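Local coordinates for Crh-like protein 5 (Neosartorya fumigata, PDB 6IBU) that cleaves chitin and transfers it to beta-1,6-glucan or to other chitin, cross-linking the polysaccharides of the fungal cell wall through its GH16 catalytic domain, at residues Q34-A39 with P178-L183; V85-V90 with Y212-K217. All coordinates share one frame; numbering follows the deposited sequence.

Interaction 1 of 2, residues Q34-A39 with P178-L183; sequences QWEVTA and PMRLRL
The indole of Trp35 carries most of this contact, reaching past the intervening strand 61-64 to two leucines of strand 179-187. Strands 35-39 and 179-183 are both antiparallel to that middle strand, and their axes come no closer than 9.3 Å, crossing at 47°, so side chains must span the gap. Trp35 does so with the far rim of its six-membered ring: CH2 lies 3.7 Å from Leu181 CD2, which sits at the ring edge near its plane. Leu183 CD1 meets the same CH2 atom at 3.7 Å, from an oblique direction. With CG of Trp35 placed beside its backbone N (chi1 -63°), the ring slants from its own strand toward the leucines, and CZ3 also comes to 3.7 Å from Leu181 O. The nitrogen edge is satisfied by a hydrogen bond from Trp35 NE1 to Tyr22 OH. Leu181 and Leu183 project into the core of the sandwich, where Val219 and Val216 of strand 212-223, in the facing sheet, pack on them respectively.

Polar contact across the segments is weak. Glu36 OE1 and Arg180 NH1 form a long salt bridge of 4.0 Å, with the oxygen well out of the guanidinium plane; Arg180 NH1 bonds instead to Thr64 O. Arg182, which binds chitin, is paired with Asp63 and Glu92. The chemistry implies that buried apolar contact joins these next-but-one strands, whereas the charged pair probably contributes only diffuse attraction.

Interaction 2 of 2, residues V85-V90 with Y212-K217; sequences VVSSIV and YTMYVK
Val85 and Tyr212 meet in the core of the GH16 beta-jelly-roll sandwich, where strand 85-93 of one sheet lies over strand 212-223 of the other. The short axes are 8.2 Å apart and run at 16° to each other, so the two segments are nearly aligned and touch mainly through inward-facing side chains.

The apolar part is at the start of both segments. Val85 CG2, anti to its carbonyl carbon, comes within 3.4 Å of Tyr212 CD2, a close approach made obliquely to the ring. The other branch, Val85 CG1, reaches the Tyr212 CB atom at 4.0 Å. The ring's hydroxyl end is occupied by a hydrogen bond between Tyr212 OH and Asp206 O.

The second kind of contact sets serine against methionine. Ser87 OG lies 3.5 Å from Met214 CB, and Ser87 CB is 3.7 Å from Met214 SD; the buried hydroxyl is satisfied by a hydrogen bond from Ala80 N. Ser88 points the opposite way, its OG bonded to Glu102, a chitin-binding residue and by similarity the proton donor, and to Trp186 NE1, also of the chitin site. Ser88 meets strand 212-217 through its backbone instead: the extended Met214 chain (chi2 -171°, chi3 172°) brings its methyl CE to 3.9 Å from Ser88 O.

How the interactions relate
The centres of the two interactions lie 14 Å apart, and their segments alternate along the chain: 34-39, 85-90, 178-183, 212-217. Three of the four belong to one seven-stranded sheet, in which strands 179-187 and 85-93 are neighbours; 212-217 belongs to the facing sheet. Interaction 1 thus runs within a sheet, while interaction 2 spans the sandwich. They touch through a probable hydrogen bond of 2.7 Å between Arg182 N and Val90 O and through Leu183 CD2 packed 3.8 Å from Ile89 CG1. The apolar parts of both contacts lie on the core-facing side of a sheet whose other face carries Arg182, Trp186 and Glu102 of the chitin site.

Interaction 1 of 2, residues Q34-A39 with P178-L183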
loop_
_atom_site.group_PDB
_atom_site.type_symbol
_atom_site.label_atom_id
_atom_site.label_comp_id
_atom_site.label_asym_id
_atom_site.label_seq_id
_atom_site.Cartn_x
_atom_site.Cartn_y
_atom_site.Cartn_z
ATOM N N GLN A 34 13.021 -5.279 9.136
ATOM C CA GLN A 34 13.208 -4.024 8.359
ATOM C C GLN A 34 11.869 -3.292 8.263
ATOM O O GLN A 34 11.672 -2.563 7.288
ATOM C CB GLN A 34 13.870 -4.375 7.031
ATOM C CG GLN A 34 15.226 -5.032 7.254
ATOM C CD GLN A 34 16.010 -5.305 5.993
ATOM O OE1 GLN A 34 16.340 -6.457 5.684
ATOM N NE2 GLN A 34 16.331 -4.245 5.258
ATOM N N TRP A 35 10.979 -3.524 9.237
ATOM C CA TRP A 35 9.625 -2.914 9.311
ATOM C C TRP A 35 9.453 -2.165 10.633
ATOM O O TRP A 35 10.092 -2.548 11.628
ATOM C CB TRP A 35 8.544 -3.986 9.174
ATOM C CG TRP A 35 8.518 -4.717 7.869
ATOM C CD1 TRP A 35 9.330 -5.738 7.478
ATOM C CD2 TRP A 35 7.576 -4.525 6.799
ATOM N NE1 TRP A 35 8.969 -6.180 6.236
ATOM C CE2 TRP A 35 7.903 -5.451 5.792
ATOM C CE3 TRP A 35 6.509 -3.651 6.584
ATOM C CZ2 TRP A 35 7.213 -5.521 4.588
ATOM C CZ3 TRP A 35 5.810 -3.729 5.404
ATOM C CH2 TRP A 35 6.164 -4.649 4.419
ATOM N N GLU A 36 8.617 -1.136 10.630
ATOM C CA GLU A 36 8.220 -0.352 11.828
ATOM C C GLU A 36 6.737 -0.664 12.052
ATOM O O GLU A 36 5.998 -0.595 11.047
ATOM C CB GLU A 36 8.587 1.118 11.570
ATOM C CG GLU A 36 7.756 2.167 12.305
ATOM C CD GLU A 36 7.870 3.598 11.753
ATOM O OE1 GLU A 36 8.316 3.759 10.579
ATOM O OE2 GLU A 36 7.521 4.577 12.489
ATOM N N VAL A 37 6.370 -1.118 13.254
ATOM C CA VAL A 37 4.953 -1.295 13.636
ATOM C C VAL A 37 4.511 0.063 14.068
ATOM O O VAL A 37 4.768 0.618 15.131
ATOM C CB VAL A 37 4.630 -2.290 14.735
ATOM C CG1 VAL A 37 3.122 -2.296 14.997
ATOM C CG2 VAL A 37 5.146 -3.675 14.395
ATOM N N THR A 38 3.877 0.599 13.134
ATOM C CA THR A 38 3.796 2.031 13.205
ATOM C C THR A 38 2.452 2.428 13.812
ATOM O O THR A 38 2.302 3.565 14.124
ATOM C CB THR A 38 4.103 2.464 11.803
ATOM O OG1 THR A 38 4.032 3.881 11.759
ATOM C CG2 THR A 38 3.125 1.839 10.841
ATOM N N ALA A 39 1.507 1.522 13.963
ATOM C CA ALA A 39 0.314 1.741 14.818
ATOM C C ALA A 39 -0.221 0.375 15.189
ATOM O O ALA A 39 -0.049 -0.554 14.376
ATOM C CB ALA A 39 -0.722 2.560 14.110
ATOM N N PRO A 178 10.594 7.765 -4.664
ATOM C CA PRO A 178 10.880 6.543 -3.924
ATOM C C PRO A 178 9.719 6.312 -2.954
ATOM O O PRO A 178 9.281 7.241 -2.301
ATOM C CB PRO A 178 12.177 6.828 -3.159
ATOM C CG PRO A 178 12.721 8.117 -3.798
ATOM C CD PRO A 178 11.528 8.855 -4.352
ATOM N N MET A 179 9.278 5.072 -2.863
ATOM C CA MET A 179 8.079 4.736 -2.082
ATOM C C MET A 179 8.404 3.652 -1.073
ATOM O O MET A 179 9.263 2.836 -1.334
ATOM C CB MET A 179 6.948 4.268 -2.998
ATOM C CG MET A 179 6.331 5.422 -3.738
ATOM S SD MET A 179 4.791 5.035 -4.558
ATOM C CE MET A 179 5.338 3.863 -5.790
ATOM N N ARG A 180 7.682 3.664 0.037
ATOM C CA ARG A 180 7.773 2.575 1.021
ATOM C C ARG A 180 6.476 1.774 0.950
ATOM O O ARG A 180 5.510 2.224 0.333
ATOM C CB ARG A 180 8.142 3.150 2.382
ATOM C CG ARG A 180 7.054 3.945 3.069
ATOM C CD ARG A 180 7.189 3.711 4.547
ATOM N NE ARG A 180 7.739 4.886 5.191
ATOM C CZ ARG A 180 8.641 4.900 6.169
ATOM N NH1 ARG A 180 9.136 3.783 6.681
ATOM N NH2 ARG A 180 9.044 6.066 6.638
ATOM N N LEU A 181 6.509 0.554 1.464
ATOM C CA LEU A 181 5.331 -0.333 1.468
ATOM C C LEU A 181 4.677 -0.238 2.847
ATOM O O LEU A 181 5.372 -0.403 3.845
ATOM C CB LEU A 181 5.825 -1.735 1.112
ATOM C CG LEU A 181 4.794 -2.853 1.141
ATOM C CD1 LEU A 181 3.658 -2.601 0.155
ATOM C CD2 LEU A 181 5.494 -4.174 0.852
ATOM N N ARG A 182 3.383 0.064 2.889
ATOM C CA ARG A 182 2.581 0.106 4.139
ATOM C C ARG A 182 1.554 -1.024 4.050
ATOM O O ARG A 182 0.897 -1.168 3.004
ATOM C CB ARG A 182 1.923 1.477 4.325
ATOM C CG ARG A 182 2.803 2.628 3.838
ATOM C CD ARG A 182 2.523 4.025 4.384
ATOM N NE ARG A 182 2.142 3.987 5.792
ATOM C CZ ARG A 182 1.385 4.889 6.400
ATOM N NH1 ARG A 182 0.919 5.932 5.731
ATOM N NH2 ARG A 182 1.089 4.737 7.679
ATOM N N LEU A 183 1.445 -1.852 5.073
ATOM C CA LEU A 183 0.377 -2.874 5.131
ATOM C C LEU A 183 -0.476 -2.561 6.347
ATOM O O LEU A 183 0.094 -2.284 7.409
ATOM C CB LEU A 183 1.000 -4.257 5.249
ATOM C CG LEU A 183 1.869 -4.668 4.074
ATOM C CD1 LEU A 183 2.662 -5.912 4.415
ATOM C CD2 LEU A 183 1.003 -4.888 2.846
#

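Interaction 2 of 2, residues V85-V90 with Y212-K217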
loop_
_atom_site.group_PDB
_atom_site.type_symbol
_atom_site.label_atom_id
_atom_site.label_comp_id
_atom_site.label_asym_id
_atom_site.label_seq_id
_atom_site.Cartn_x
_atom_site.Cartn_y
_atom_site.Cartn_z
ATOM N N VAL A 85 -14.668 -2.788 7.104
ATOM C CA VAL A 85 -13.256 -3.067 7.477
ATOM C C VAL A 85 -12.437 -3.053 6.192
ATOM O O VAL A 85 -12.728 -3.822 5.270
ATOM C CB VAL A 85 -13.127 -4.400 8.223
ATOM C CG1 VAL A 85 -11.673 -4.709 8.529
ATOM C CG2 VAL A 85 -13.981 -4.370 9.492
ATOM N N VAL A 86 -11.427 -2.204 6.155
ATOM C CA VAL A 86 -10.562 -2.040 4.959
ATOM C C VAL A 86 -9.257 -2.804 5.187
ATOM O O VAL A 86 -8.668 -2.629 6.231
ATOM C CB VAL A 86 -10.322 -0.549 4.695
ATOM C CG1 VAL A 86 -9.512 -0.341 3.429
ATOM C CG2 VAL A 86 -11.627 0.218 4.624
ATOM N N SER A 87 -8.829 -3.606 4.225
ATOM C CA SER A 87 -7.482 -4.218 4.159
ATOM C C SER A 87 -6.676 -3.496 3.071
ATOM O O SER A 87 -7.094 -3.562 1.916
ATOM C CB SER A 87 -7.607 -5.676 3.848
ATOM O OG SER A 87 -8.343 -6.373 4.838
ATOM N N SER A 88 -5.594 -2.808 3.427
ATOM C CA SER A 88 -4.838 -1.871 2.546
ATOM C C SER A 88 -3.412 -2.363 2.264
ATOM O O SER A 88 -2.657 -2.616 3.229
ATOM C CB SER A 88 -4.759 -0.515 3.184
ATOM O OG SER A 88 -6.061 0.006 3.416
ATOM N N ILE A 89 -3.015 -2.412 0.995
ATOM C CA ILE A 89 -1.587 -2.513 0.564
ATOM C C ILE A 89 -1.211 -1.190 -0.104
ATOM O O ILE A 89 -1.809 -0.865 -1.109
ATOM C CB ILE A 89 -1.385 -3.716 -0.371
ATOM C CG1 ILE A 89 -1.807 -5.031 0.282
ATOM C CG2 ILE A 89 0.042 -3.777 -0.879
ATOM C CD1 ILE A 89 -2.110 -6.110 -0.712
ATOM N N VAL A 90 -0.296 -0.418 0.466
ATOM C CA VAL A 90 0.009 0.944 -0.046
ATOM C C VAL A 90 1.492 1.079 -0.384
ATOM O O VAL A 90 2.301 0.917 0.517
ATOM C CB VAL A 90 -0.388 2.010 0.978
ATOM C CG1 VAL A 90 0.028 3.398 0.497
ATOM C CG2 VAL A 90 -1.869 1.950 1.272
ATOM N N TYR A 212 -11.889 -8.640 13.256
ATOM C CA TYR A 212 -11.671 -8.805 11.806
ATOM C C TYR A 212 -10.190 -8.772 11.552
ATOM O O TYR A 212 -9.549 -7.796 11.956
ATOM C CB TYR A 212 -12.386 -7.698 11.056
ATOM C CG TYR A 212 -13.820 -7.565 11.477
ATOM C CD1 TYR A 212 -14.748 -8.529 11.127
ATOM C CD2 TYR A 212 -14.239 -6.470 12.210
ATOM C CE1 TYR A 212 -16.076 -8.391 11.475
ATOM C CE2 TYR A 212 -15.563 -6.320 12.574
ATOM C CZ TYR A 212 -16.474 -7.290 12.212
ATOM O OH TYR A 212 -17.767 -7.149 12.588
ATOM N N THR A 213 -9.679 -9.824 10.925
ATOM C CA THR A 213 -8.216 -9.946 10.746
ATOM C C THR A 213 -7.854 -10.106 9.276
ATOM O O THR A 213 -8.346 -11.031 8.620
ATOM C CB THR A 213 -7.630 -11.057 11.617
ATOM O OG1 THR A 213 -8.001 -10.787 12.973
ATOM C CG2 THR A 213 -6.125 -11.098 11.487
ATOM N N MET A 214 -6.966 -9.242 8.811
ATOM C CA MET A 214 -6.260 -9.367 7.509
ATOM C C MET A 214 -4.957 -10.129 7.784
ATOM O O MET A 214 -4.348 -9.907 8.832
ATOM C CB MET A 214 -6.009 -7.966 6.934
ATOM C CG MET A 214 -4.740 -7.803 6.101
ATOM S SD MET A 214 -4.451 -6.027 5.730
ATOM C CE MET A 214 -2.835 -6.131 4.978
ATOM N N TYR A 215 -4.573 -11.033 6.902
ATOM C CA TYR A 215 -3.306 -11.798 7.037
ATOM C C TYR A 215 -2.397 -11.510 5.851
ATOM O O TYR A 215 -2.830 -11.614 4.701
ATOM C CB TYR A 215 -3.575 -13.299 7.117
ATOM C CG TYR A 215 -4.395 -13.703 8.311
ATOM C CD1 TYR A 215 -5.780 -13.700 8.249
ATOM C CD2 TYR A 215 -3.789 -14.142 9.487
ATOM C CE1 TYR A 215 -6.548 -14.097 9.331
ATOM C CE2 TYR A 215 -4.545 -14.548 10.579
ATOM C CZ TYR A 215 -5.929 -14.523 10.493
ATOM O OH TYR A 215 -6.709 -14.889 11.545
ATOM N N VAL A 216 -1.148 -11.200 6.142
ATOM C CA VAL A 216 -0.087 -11.086 5.100
ATOM C C VAL A 216 0.933 -12.193 5.355
ATOM O O VAL A 216 1.600 -12.149 6.372
ATOM C CB VAL A 216 0.539 -9.680 5.104
ATOM C CG1 VAL A 216 1.772 -9.642 4.207
ATOM C CG2 VAL A 216 -0.488 -8.624 4.699
ATOM N N LYS A 217 1.041 -13.180 4.484
ATOM C CA LYS A 217 1.999 -14.265 4.787
ATOM C C LYS A 217 3.357 -13.961 4.163
ATOM O O LYS A 217 4.342 -14.386 4.771
ATOM C CB LYS A 217 1.466 -15.685 4.589
ATOM C CG LYS A 217 0.841 -16.076 3.278
ATOM C CD LYS A 217 -0.019 -17.329 3.485
ATOM C CE LYS A 217 0.262 -18.438 2.479
ATOM N NZ LYS A 217 -0.080 -19.776 3.025
#